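Local coordinates for folylpolyglutamate synthase protein FOLC (Mycobacterium tuberculosis, PDB 2VOR) that probably catalyses the ATP-dependent addition of L-glutamate to dihydropteroate, giving dihydrofolate, and further glutamate additions that build folylpolyglutamates, at residues V348-A353 with I466-S471; T97-Q102 with G470-A475; S261-L266 with N301-L306. All coordinates share one frame; numbering follows the deposited sequence.

How the interactions relate
The three interactions are tied together by the bound nucleotide analogue, which all touch. Interactions 1 and 2 lie about 11 Å apart between centres and end on the same stretch, sharing Gly-470 and Ser-471, where strand 464-469 passes into helix 472-481. Interaction 1 belongs to the C-terminal six-stranded sheet, while interaction 2 joins that region to the loop after strand 93-96 of the eight-stranded sheet. The centre of interaction 3 is about 26 Å from the centres of the other two; along the chain it is nested inside the loop closed by interaction 2 and closes before interaction 1 opens. Ribose, triphosphate-metal and adenine contacts are thus supplied by separate parts of the fold.

Interaction 1 of 3, residues V348-A353 with I466-S471; sequences VFIDAA and IVITGS. With ACP (phosphomethylphosphonic acid adenylate ester), chain B.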
loop_
_atom_site.group_PDB
_atom_site.type_symbol
_atom_site.label_atom_id
_atom_site.label_comp_id
_atom_site.label_asym_id
_atom_site.label_seq_id
_atom_site.Cartn_x
_atom_site.Cartn_y
_atom_site.Cartn_z
ATOM N N VAL A 348 5.126 -11.871 -17.222
ATOM C CA VAL A 348 5.057 -10.426 -16.999
ATOM C C VAL A 348 4.553 -10.173 -15.576
ATOM O O VAL A 348 3.528 -10.706 -15.163
ATOM C CB VAL A 348 4.070 -9.683 -17.945
ATOM C CG1 VAL A 348 4.007 -8.180 -17.585
ATOM C CG2 VAL A 348 4.396 -9.909 -19.443
ATOM N N PHE A 349 5.295 -9.339 -14.837
ATOM C CA PHE A 349 4.945 -8.984 -13.481
ATOM C C PHE A 349 4.660 -7.490 -13.465
ATOM O O PHE A 349 5.363 -6.736 -14.146
ATOM C CB PHE A 349 6.117 -9.217 -12.561
ATOM C CG PHE A 349 6.278 -10.649 -12.062
ATOM C CD1 PHE A 349 7.302 -11.458 -12.548
ATOM C CD2 PHE A 349 5.478 -11.146 -11.035
ATOM C CE1 PHE A 349 7.493 -12.761 -12.054
ATOM C CE2 PHE A 349 5.647 -12.480 -10.523
ATOM C CZ PHE A 349 6.647 -13.282 -11.053
ATOM N N ILE A 350 3.656 -7.050 -12.687
ATOM C CA ILE A 350 3.565 -5.600 -12.341
ATOM C C ILE A 350 3.962 -5.501 -10.875
ATOM O O ILE A 350 3.617 -6.381 -10.087
ATOM C CB ILE A 350 2.130 -5.036 -12.536
ATOM C CG1 ILE A 350 1.115 -5.802 -11.678
ATOM C CG2 ILE A 350 1.670 -5.114 -13.997
ATOM C CD1 ILE A 350 -0.345 -5.326 -11.839
ATOM N N ASP A 351 4.730 -4.480 -10.488
ATOM C CA ASP A 351 5.007 -4.241 -9.080
ATOM C C ASP A 351 5.072 -2.774 -8.774
ATOM O O ASP A 351 5.635 -2.032 -9.506
ATOM C CB ASP A 351 6.255 -4.952 -8.598
ATOM C CG ASP A 351 6.488 -4.729 -7.081
ATOM O OD1 ASP A 351 5.852 -5.386 -6.227
ATOM O OD2 ASP A 351 7.298 -3.846 -6.721
ATOM N N ALA A 352 4.469 -2.348 -7.676
ATOM C CA ALA A 352 4.266 -0.926 -7.416
ATOM C C ALA A 352 5.472 -0.292 -6.748
ATOM O O ALA A 352 5.323 0.766 -6.144
ATOM C CB ALA A 352 2.948 -0.716 -6.508
ATOM N N ALA A 353 6.641 -0.932 -6.804
ATOM C CA ALA A 353 7.876 -0.439 -6.103
ATOM C C ALA A 353 8.233 0.992 -6.502
ATOM O O ALA A 353 8.465 1.267 -7.650
ATOM C CB ALA A 353 9.068 -1.359 -6.375
ATOM N N ILE A 466 9.366 -9.789 -18.037
ATOM C CA ILE A 466 9.198 -8.370 -18.041
ATOM C C ILE A 466 8.645 -7.992 -16.697
ATOM O O ILE A 466 7.759 -8.643 -16.167
ATOM C CB ILE A 466 8.262 -7.953 -19.180
ATOM C CG1 ILE A 466 8.868 -8.416 -20.502
ATOM C CG2 ILE A 466 8.100 -6.440 -19.199
ATOM C CD1 ILE A 466 7.891 -8.298 -21.670
ATOM N N VAL A 467 9.191 -6.925 -16.143
ATOM C CA VAL A 467 8.726 -6.424 -14.852
ATOM C C VAL A 467 8.437 -4.921 -15.060
ATOM O O VAL A 467 9.342 -4.170 -15.484
ATOM C CB VAL A 467 9.799 -6.576 -13.770
ATOM C CG1 VAL A 467 9.253 -6.083 -12.441
ATOM C CG2 VAL A 467 10.184 -8.023 -13.673
ATOM N N ILE A 468 7.183 -4.536 -14.805
ATOM C CA ILE A 468 6.687 -3.174 -14.950
ATOM C C ILE A 468 6.558 -2.545 -13.535
ATOM O O ILE A 468 5.762 -3.023 -12.684
ATOM C CB ILE A 468 5.247 -3.163 -15.615
ATOM C CG1 ILE A 468 5.209 -4.077 -16.861
ATOM C CG2 ILE A 468 4.736 -1.696 -15.894
ATOM C CD1 ILE A 468 3.836 -4.338 -17.444
ATOM N N THR A 469 7.300 -1.451 -13.277
ATOM C CA THR A 469 7.368 -0.985 -11.930
ATOM C C THR A 469 7.731 0.525 -11.853
ATOM O O THR A 469 7.875 1.160 -12.890
ATOM C CB THR A 469 8.361 -1.896 -11.160
ATOM O OG1 THR A 469 8.372 -1.484 -9.814
ATOM C CG2 THR A 469 9.796 -1.769 -11.683
ATOM N N GLY A 470 7.841 1.105 -10.646
ATOM C CA GLY A 470 8.386 2.469 -10.510
ATOM C C GLY A 470 7.337 3.335 -9.820
ATOM O O GLY A 470 7.636 4.407 -9.212
ATOM N N SER A 471 6.096 2.869 -9.895
ATOM C CA SER A 471 5.051 3.693 -9.398
ATOM C C SER A 471 3.814 2.828 -9.263
ATOM O O SER A 471 3.699 1.830 -9.945
ATOM C CB SER A 471 4.847 4.773 -10.453
ATOM O OG SER A 471 3.803 5.609 -10.103
HETATM P PG ACP B . 1.819 2.402 -1.810
HETATM O O1G ACP B . 0.309 1.487 -1.414
HETATM O O2G ACP B . 1.758 3.945 -1.935
HETATM O O3G ACP B . 2.373 1.716 -3.024
HETATM P PB ACP B . 2.454 0.960 0.773
HETATM O O1B ACP B . 3.144 1.365 2.013
HETATM O O2B ACP B . 0.991 0.972 0.983
HETATM C C3B ACP B . 2.786 2.452 -0.264
HETATM P PA ACP B . 2.244 -1.539 -0.353
HETATM O O1A ACP B . 1.632 -1.100 -1.733
HETATM O O2A ACP B . 2.242 -2.998 0.042
HETATM O O3A ACP B . 3.191 -0.339 0.289
HETATM O "O5'" ACP B . 3.671 -1.957 -1.232
HETATM C "C5'" ACP B . 4.385 -1.066 -2.214
HETATM C "C4'" ACP B . 5.637 -1.714 -2.775
HETATM O "O4'" ACP B . 6.495 -1.802 -1.613
HETATM C "C3'" ACP B . 5.366 -3.179 -3.109
HETATM O "O3'" ACP B . 5.050 -3.371 -4.479
HETATM C "C2'" ACP B . 6.669 -3.901 -2.784
HETATM O "O2'" ACP B . 7.636 -3.727 -3.824
HETATM C "C1'" ACP B . 7.197 -3.095 -1.632
HETATM N N9 ACP B . 6.936 -3.580 -0.236
HETATM C C8 ACP B . 5.747 -3.942 0.341
HETATM N N7 ACP B . 5.942 -4.260 1.633
HETATM C C5 ACP B . 7.265 -4.130 1.857
HETATM C C6 ACP B . 8.059 -4.299 2.974
HETATM N N6 ACP B . 7.538 -4.701 4.133
HETATM N N1 ACP B . 9.365 -4.017 2.855
HETATM C C2 ACP B . 9.923 -3.646 1.717
HETATM N N3 ACP B . 9.202 -3.472 0.623
HETATM C C4 ACP B . 7.887 -3.682 0.690
#
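Strands 348-350 and 466-469 run side by side in parallel, their axes 4.7 Å apart and inclined by 15°, with Val-348, Phe-349 and Ile-350 paired to Ile-466, Val-467 and Ile-468. The hydrogen bonds alternate between the strands: Phe-349 N donates to Ile-466 O, Phe-349 O receives Ile-468 N at 2.9 Å, and Asp-351 N donates to Ile-468 O. On one face the CD1 methyl of Ile-468 lies 3.8 Å from Val-348 CG1. The same CD1 atom is 4.1 Å from Ile-350 CG2, so one methyl bridges two residues of the partner strand. Helices 436-451 and 472-481 pack over this isoleucine-rich face; on the other, Phe-349 leads away from Val-467 to meet Phe-370 edge-to-face. The pair is part of the Rossmann-like sheet of the Mur ligase C-terminal domain, and the residues that follow these two strands lie beside the nucleotide. There the Asp-351 carboxylate grips the ribose: OD1 accepts from the ligand's O3' at 2.8 Å, and OD2 from its O2' at 2.9 Å. Leu-339 N also donates to OD1. An Asx turn further holds the carboxylate, Ala-353 N meeting Asp-351 OD2 at 3.0 Å from above the carboxylate plane. Behind it, Thr-469 carries its hydroxyl anti to the backbone N (chi1 -177°), which turns OG1 to the carbonyl of Asp-351. OG1 donates to Asp-351 O at 2.8 Å, approaching 48° out of the carbonyl plane, and also lies beside the Ala-353 methyl.

Interaction 2 of 3, residues T97-Q102 with G470-A475; sequences TSPHLQ and GSVVTA. With CO (cobalt (II) ion), chain D; ACP (phosphomethylphosphonic acid adenylate ester), chain B.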
loop_
_atom_site.group_PDB
_atom_site.type_symbol
_atom_site.label_atom_id
_atom_site.label_comp_id
_atom_site.label_asym_id
_atom_site.label_seq_id
_atom_site.Cartn_x
_atom_site.Cartn_y
_atom_site.Cartn_z
ATOM N N THR A 97 -7.851 2.039 1.707
ATOM C CA THR A 97 -6.479 1.971 1.352
ATOM C C THR A 97 -6.144 3.059 0.326
ATOM O O THR A 97 -7.020 3.650 -0.264
ATOM C CB THR A 97 -6.065 0.579 0.747
ATOM O OG1 THR A 97 -6.927 0.234 -0.348
ATOM C CG2 THR A 97 -5.960 -0.564 1.861
ATOM N N SER A 98 -4.855 3.341 0.145
ATOM C CA SER A 98 -4.402 4.336 -0.834
ATOM C C SER A 98 -2.977 4.088 -1.180
ATOM O O SER A 98 -2.288 3.313 -0.480
ATOM C CB SER A 98 -4.589 5.795 -0.365
ATOM O OG SER A 98 -3.915 5.999 0.848
ATOM N N PRO A 99 -2.545 4.648 -2.330
ATOM C CA PRO A 99 -3.483 5.221 -3.341
ATOM C C PRO A 99 -4.196 4.114 -4.151
ATOM O O PRO A 99 -3.799 2.961 -4.036
ATOM C CB PRO A 99 -2.535 5.956 -4.336
ATOM C CG PRO A 99 -1.218 5.346 -4.196
ATOM C CD PRO A 99 -1.160 4.504 -2.846
ATOM N N HIS A 100 -5.134 4.438 -5.055
ATOM C CA HIS A 100 -5.686 3.370 -5.949
ATOM C C HIS A 100 -4.815 3.069 -7.158
ATOM O O HIS A 100 -4.056 3.918 -7.561
ATOM C CB HIS A 100 -7.099 3.698 -6.413
ATOM C CG HIS A 100 -7.161 4.872 -7.320
ATOM N ND1 HIS A 100 -7.473 6.136 -6.880
ATOM C CD2 HIS A 100 -6.857 4.992 -8.632
ATOM C CE1 HIS A 100 -7.421 6.979 -7.905
ATOM N NE2 HIS A 100 -7.079 6.299 -8.985
ATOM N N LEU A 101 -4.860 1.844 -7.676
ATOM C CA LEU A 101 -4.128 1.446 -8.842
ATOM C C LEU A 101 -4.901 1.796 -10.146
ATOM O O LEU A 101 -4.343 2.375 -11.097
ATOM C CB LEU A 101 -4.005 -0.072 -8.854
ATOM C CG LEU A 101 -2.877 -0.798 -8.189
ATOM C CD1 LEU A 101 -3.258 -2.271 -8.279
ATOM C CD2 LEU A 101 -1.481 -0.519 -8.830
ATOM N N GLN A 102 -6.172 1.381 -10.200
ATOM C CA GLN A 102 -6.987 1.478 -11.414
ATOM C C GLN A 102 -8.205 2.357 -11.234
ATOM O O GLN A 102 -8.527 3.147 -12.081
ATOM C CB GLN A 102 -7.408 0.082 -11.888
ATOM C CG GLN A 102 -6.264 -0.869 -12.071
ATOM C CD GLN A 102 -6.742 -2.252 -12.393
ATOM O OE1 GLN A 102 -6.785 -3.115 -11.512
ATOM N NE2 GLN A 102 -7.070 -2.509 -13.690
ATOM N N GLY A 470 7.841 1.105 -10.646
ATOM C CA GLY A 470 8.386 2.469 -10.510
ATOM C C GLY A 470 7.337 3.335 -9.820
ATOM O O GLY A 470 7.636 4.407 -9.212
ATOM N N SER A 471 6.096 2.869 -9.895
ATOM C CA SER A 471 5.051 3.693 -9.398
ATOM C C SER A 471 3.814 2.828 -9.263
ATOM O O SER A 471 3.699 1.830 -9.945
ATOM C CB SER A 471 4.847 4.773 -10.453
ATOM O OG SER A 471 3.803 5.609 -10.103
ATOM N N VAL A 472 2.923 3.206 -8.344
ATOM C CA VAL A 472 1.589 2.692 -8.211
ATOM C C VAL A 472 0.809 2.976 -9.467
ATOM O O VAL A 472 -0.015 2.146 -9.911
ATOM C CB VAL A 472 0.852 3.442 -7.109
ATOM C CG1 VAL A 472 -0.646 3.099 -7.117
ATOM C CG2 VAL A 472 1.458 3.094 -5.800
ATOM N N VAL A 473 1.036 4.148 -10.040
ATOM C CA VAL A 473 0.333 4.528 -11.281
ATOM C C VAL A 473 0.809 3.716 -12.502
ATOM O O VAL A 473 -0.007 3.394 -13.357
ATOM C CB VAL A 473 0.479 6.047 -11.553
ATOM C CG1 VAL A 473 -0.166 6.464 -12.870
ATOM C CG2 VAL A 473 -0.108 6.819 -10.387
ATOM N N THR A 474 2.102 3.389 -12.595
ATOM C CA THR A 474 2.623 2.504 -13.663
ATOM C C THR A 474 2.104 1.070 -13.564
ATOM O O THR A 474 1.743 0.469 -14.581
ATOM C CB THR A 474 4.173 2.345 -13.631
ATOM O OG1 THR A 474 4.812 3.620 -13.417
ATOM C CG2 THR A 474 4.629 1.730 -14.882
ATOM N N ALA A 475 2.119 0.483 -12.353
ATOM C CA ALA A 475 1.534 -0.824 -12.165
ATOM C C ALA A 475 -0.004 -0.814 -12.382
ATOM O O ALA A 475 -0.568 -1.727 -12.972
ATOM C CB ALA A 475 1.870 -1.318 -10.760
HETATM CO CO CO D . -0.650 2.079 0.188
HETATM P PG ACP B . 1.819 2.402 -1.810
HETATM O O1G ACP B . 0.309 1.487 -1.414
HETATM O O2G ACP B . 1.758 3.945 -1.935
HETATM O O3G ACP B . 2.373 1.716 -3.024
HETATM P PB ACP B . 2.454 0.960 0.773
HETATM O O1B ACP B . 3.144 1.365 2.013
HETATM O O2B ACP B . 0.991 0.972 0.983
HETATM C C3B ACP B . 2.786 2.452 -0.264
HETATM P PA ACP B . 2.244 -1.539 -0.353
HETATM O O1A ACP B . 1.632 -1.100 -1.733
HETATM O O2A ACP B . 2.242 -2.998 0.042
HETATM O O3A ACP B . 3.191 -0.339 0.289
HETATM O "O5'" ACP B . 3.671 -1.957 -1.232
HETATM C "C5'" ACP B . 4.385 -1.066 -2.214
HETATM C "C4'" ACP B . 5.637 -1.714 -2.775
HETATM O "O4'" ACP B . 6.495 -1.802 -1.613
HETATM C "C3'" ACP B . 5.366 -3.179 -3.109
HETATM O "O3'" ACP B . 5.050 -3.371 -4.479
HETATM C "C2'" ACP B . 6.669 -3.901 -2.784
HETATM O "O2'" ACP B . 7.636 -3.727 -3.824
HETATM C "C1'" ACP B . 7.197 -3.095 -1.632
HETATM N N9 ACP B . 6.936 -3.580 -0.236
HETATM C C8 ACP B . 5.747 -3.942 0.341
HETATM N N7 ACP B . 5.942 -4.260 1.633
HETATM C C5 ACP B . 7.265 -4.130 1.857
HETATM C C6 ACP B . 8.059 -4.299 2.974
HETATM N N6 ACP B . 7.538 -4.701 4.133
HETATM N N1 ACP B . 9.365 -4.017 2.855
HETATM C C2 ACP B . 9.923 -3.646 1.717
HETATM N N3 ACP B . 9.202 -3.472 0.623
HETATM C C4 ACP B . 7.887 -3.682 0.690
#
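Val-472, in the first turn of helix 472-481, packs against Pro-99 and Leu-101 in the loop that follows strand 93-96. This is an interdomain contact between the P-loop NTPase-type domain, with its eight-stranded sheet, and the C-terminal Mur ligase domain, formed by an irregular loop with a cis peptide bond before Pro-99 and a helix N-terminus. Starting at the branch point, Val-472 CB lies 4.0 Å from Pro-99 CG. CG1, anti to the backbone N (chi1 169°), goes on along the loop: it touches Pro-99 CG at 3.7 Å and sits 3.5 Å from His-100 O. The other methyl also borders the proline ring but is turned to the ligand. Val-472 CG2 lies 3.2 Å from the gamma-phosphate oxygen O3G of the analogue. Both methyls thus pack on the proline ring; CG1 goes on to the His-100 carbonyl and CG2 to the triphosphate, while the Pro-99 ring itself places CD next to the phosphate oxygen O2G. No hydrogen bond links the two segments, so packing alone joins them directly. Further along the helix, Leu-101 CD2 lies 3.2 Å from Val-472 O and 3.9 Å from Ala-475 CB. The helix start is secured by Ser-471 at the N-cap, whose OG accepts from Val-473 N at 3.1 Å. Within the loop, Glu-106 takes hydrogen bonds from the backbone N atoms of both Leu-101 and Gln-102. One residue before the proline, Ser-98 serves the metal site through its backbone: Thr-76 and Glu-174 join it as protein ligands, the analogue supplies O1G and O2B, and Ser-98 O binds the cobalt ion at 2.2 Å.

Interaction 3 of 3, residues S261-L266 with N301-L306; sequences SEFAVL and NAVLAL. With ACP (phosphomethylphosphonic acid adenylate ester), chain B.
Val-303 and Phe-263 bury the most surface here, with Leu-304 adding a smaller share; together they pack helix 296-313 against the start of strand 264-271. That strand is an outermost member of a three-stranded antiparallel meander, and the helix follows the meander in the chain, both within the Mur ligase middle domain. Val-303 faces the strand with both branches. Its CG1 lies in the plane of the Phe-263 ring, at the ring edge, 4.0 Å from CD2, and is equally close, at 4.0 Å, to Val-265 CG2. The second branch, CG2, rests 3.5 Å from Ala-264 O, so the valine is embraced by three consecutive residues of the strand and its lead-in. Leu-279, from strand 274-280, touches both Val-303 and Val-265 and extends the apolar patch into the sheet.

The ring of Phe-263 reaches the helix because CG stands between the backbone N and the carbonyl carbon (chi1 58°), which directs the ring toward Val-303 and the next residue. Its CD2 comes within 3.9 Å of Val-303 O, while CZ meets Leu-304 CD1 at 3.7 Å. The first bond of the Leu-304 side chain points away from residues 261-266, but its CD1 methyl reaches the ring, obliquely. No hydrogen bond crosses between the segments.

Two residues before Val-303 on the same helix, Asn-301 points to the adenine of the bound analogue and reads its Hoogsteen edge with both ends of its amide. OD1 accepts from the ligand's N6 at 3.1 Å, and ND2, which also has Gln-298 as partner, donates to N7 at 3.0 Å in a nearly straight bond of 172°.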
loop_
_atom_site.group_PDB
_atom_site.type_symbol
_atom_site.label_atom_id
_atom_site.label_comp_id
_atom_site.label_asym_id
_atom_site.label_seq_id
_atom_site.Cartn_x
_atom_site.Cartn_y
_atom_site.Cartn_z
ATOM N N SER A 261 10.552 -9.649 18.749
ATOM C CA SER A 261 10.481 -9.909 20.214
ATOM C C SER A 261 9.169 -10.561 20.630
ATOM O O SER A 261 9.183 -11.550 21.331
ATOM C CB SER A 261 10.629 -8.649 21.041
ATOM O OG SER A 261 11.480 -7.743 20.403
ATOM N N GLU A 262 8.044 -9.984 20.216
ATOM C CA GLU A 262 6.739 -10.512 20.593
ATOM C C GLU A 262 6.097 -11.384 19.501
ATOM O O GLU A 262 5.176 -12.151 19.776
ATOM C CB GLU A 262 5.815 -9.367 21.050
ATOM C CG GLU A 262 6.231 -8.770 22.493
ATOM C CD GLU A 262 7.463 -7.822 22.440
ATOM O OE1 GLU A 262 7.553 -7.023 21.481
ATOM O OE2 GLU A 262 8.335 -7.853 23.345
ATOM N N PHE A 263 6.611 -11.296 18.270
ATOM C CA PHE A 263 6.187 -12.169 17.181
ATOM C C PHE A 263 7.271 -12.247 16.092
ATOM O O PHE A 263 8.174 -11.382 16.028
ATOM C CB PHE A 263 4.857 -11.681 16.627
ATOM C CG PHE A 263 4.891 -10.279 16.142
ATOM C CD1 PHE A 263 4.645 -9.198 17.011
ATOM C CD2 PHE A 263 5.192 -10.004 14.817
ATOM C CE1 PHE A 263 4.655 -7.870 16.541
ATOM C CE2 PHE A 263 5.230 -8.691 14.363
ATOM C CZ PHE A 263 4.961 -7.635 15.222
ATOM N N ALA A 264 7.191 -13.245 15.210
ATOM C CA ALA A 264 8.224 -13.377 14.201
ATOM C C ALA A 264 7.886 -14.422 13.129
ATOM O O ALA A 264 7.059 -15.308 13.356
ATOM C CB ALA A 264 9.500 -13.748 14.884
ATOM N N VAL A 265 8.501 -14.301 11.957
ATOM C CA VAL A 265 8.490 -15.362 11.017
ATOM C C VAL A 265 9.534 -16.365 11.424
ATOM O O VAL A 265 10.730 -16.091 11.387
ATOM C CB VAL A 265 8.930 -14.898 9.654
ATOM C CG1 VAL A 265 8.815 -16.076 8.668
ATOM C CG2 VAL A 265 8.091 -13.674 9.206
ATOM N N LEU A 266 9.106 -17.555 11.794
ATOM C CA LEU A 266 10.025 -18.643 12.178
ATOM C C LEU A 266 10.586 -19.401 10.977
ATOM O O LEU A 266 11.785 -19.669 10.897
ATOM C CB LEU A 266 9.310 -19.628 13.089
ATOM C CG LEU A 266 8.767 -19.052 14.372
ATOM C CD1 LEU A 266 8.294 -20.226 15.141
ATOM C CD2 LEU A 266 9.892 -18.302 15.198
ATOM N N ASN A 301 5.108 -8.660 6.297
ATOM C CA ASN A 301 3.755 -8.113 6.272
ATOM C C ASN A 301 2.754 -9.118 6.862
ATOM O O ASN A 301 1.930 -8.766 7.697
ATOM C CB ASN A 301 3.324 -7.655 4.821
ATOM C CG ASN A 301 4.191 -6.484 4.287
ATOM O OD1 ASN A 301 4.756 -5.733 5.090
ATOM N ND2 ASN A 301 4.283 -6.323 2.951
ATOM N N ALA A 302 2.835 -10.390 6.487
ATOM C CA ALA A 302 1.886 -11.335 6.994
ATOM C C ALA A 302 1.996 -11.434 8.521
ATOM O O ALA A 302 0.998 -11.455 9.264
ATOM C CB ALA A 302 2.139 -12.693 6.370
ATOM N N VAL A 303 3.190 -11.552 9.050
ATOM C CA VAL A 303 3.243 -11.820 10.485
ATOM C C VAL A 303 2.805 -10.535 11.257
ATOM O O VAL A 303 2.192 -10.621 12.341
ATOM C CB VAL A 303 4.647 -12.307 10.920
ATOM C CG1 VAL A 303 5.667 -11.106 11.026
ATOM C CG2 VAL A 303 4.548 -13.059 12.256
ATOM N N LEU A 304 3.089 -9.356 10.665
ATOM C CA LEU A 304 2.564 -8.079 11.179
ATOM C C LEU A 304 1.061 -8.047 11.153
ATOM O O LEU A 304 0.444 -7.582 12.075
ATOM C CB LEU A 304 3.124 -6.849 10.416
ATOM C CG LEU A 304 3.165 -5.470 11.086
ATOM C CD1 LEU A 304 3.918 -5.485 12.406
ATOM C CD2 LEU A 304 3.767 -4.385 10.123
ATOM N N ALA A 305 0.477 -8.451 10.055
ATOM C CA ALA A 305 -1.003 -8.454 9.940
ATOM C C ALA A 305 -1.543 -9.400 10.992
ATOM O O ALA A 305 -2.560 -9.138 11.635
ATOM C CB ALA A 305 -1.414 -8.959 8.554
ATOM N N LEU A 306 -0.903 -10.546 11.151
ATOM C CA LEU A 306 -1.361 -11.478 12.227
ATOM C C LEU A 306 -1.306 -10.899 13.667
ATOM O O LEU A 306 -2.331 -10.904 14.384
ATOM C CB LEU A 306 -0.604 -12.797 12.165
ATOM C CG LEU A 306 -1.100 -13.887 13.118
ATOM C CD1 LEU A 306 -2.524 -14.333 12.815
ATOM C CD2 LEU A 306 -0.182 -15.071 13.075
HETATM P PG ACP B . 1.819 2.402 -1.810
HETATM O O1G ACP B . 0.309 1.487 -1.414
HETATM O O2G ACP B . 1.758 3.945 -1.935
HETATM O O3G ACP B . 2.373 1.716 -3.024
HETATM P PB ACP B . 2.454 0.960 0.773
HETATM O O1B ACP B . 3.144 1.365 2.013
HETATM O O2B ACP B . 0.991 0.972 0.983
HETATM C C3B ACP B . 2.786 2.452 -0.264
HETATM P PA ACP B . 2.244 -1.539 -0.353
HETATM O O1A ACP B . 1.632 -1.100 -1.733
HETATM O O2A ACP B . 2.242 -2.998 0.042
HETATM O O3A ACP B . 3.191 -0.339 0.289
HETATM O "O5'" ACP B . 3.671 -1.957 -1.232
HETATM C "C5'" ACP B . 4.385 -1.066 -2.214
HETATM C "C4'" ACP B . 5.637 -1.714 -2.775
HETATM O "O4'" ACP B . 6.495 -1.802 -1.613
HETATM C "C3'" ACP B . 5.366 -3.179 -3.109
HETATM O "O3'" ACP B . 5.050 -3.371 -4.479
HETATM C "C2'" ACP B . 6.669 -3.901 -2.784
HETATM O "O2'" ACP B . 7.636 -3.727 -3.824
HETATM C "C1'" ACP B . 7.197 -3.095 -1.632
HETATM N N9 ACP B . 6.936 -3.580 -0.236
HETATM C C8 ACP B . 5.747 -3.942 0.341
HETATM N N7 ACP B . 5.942 -4.260 1.633
HETATM C C5 ACP B . 7.265 -4.130 1.857
HETATM C C6 ACP B . 8.059 -4.299 2.974
HETATM N N6 ACP B . 7.538 -4.701 4.133
HETATM N N1 ACP B . 9.365 -4.017 2.855
HETATM C C2 ACP B . 9.923 -3.646 1.717
HETATM N N3 ACP B . 9.202 -3.472 0.623
HETATM C C4 ACP B . 7.887 -3.682 0.690
#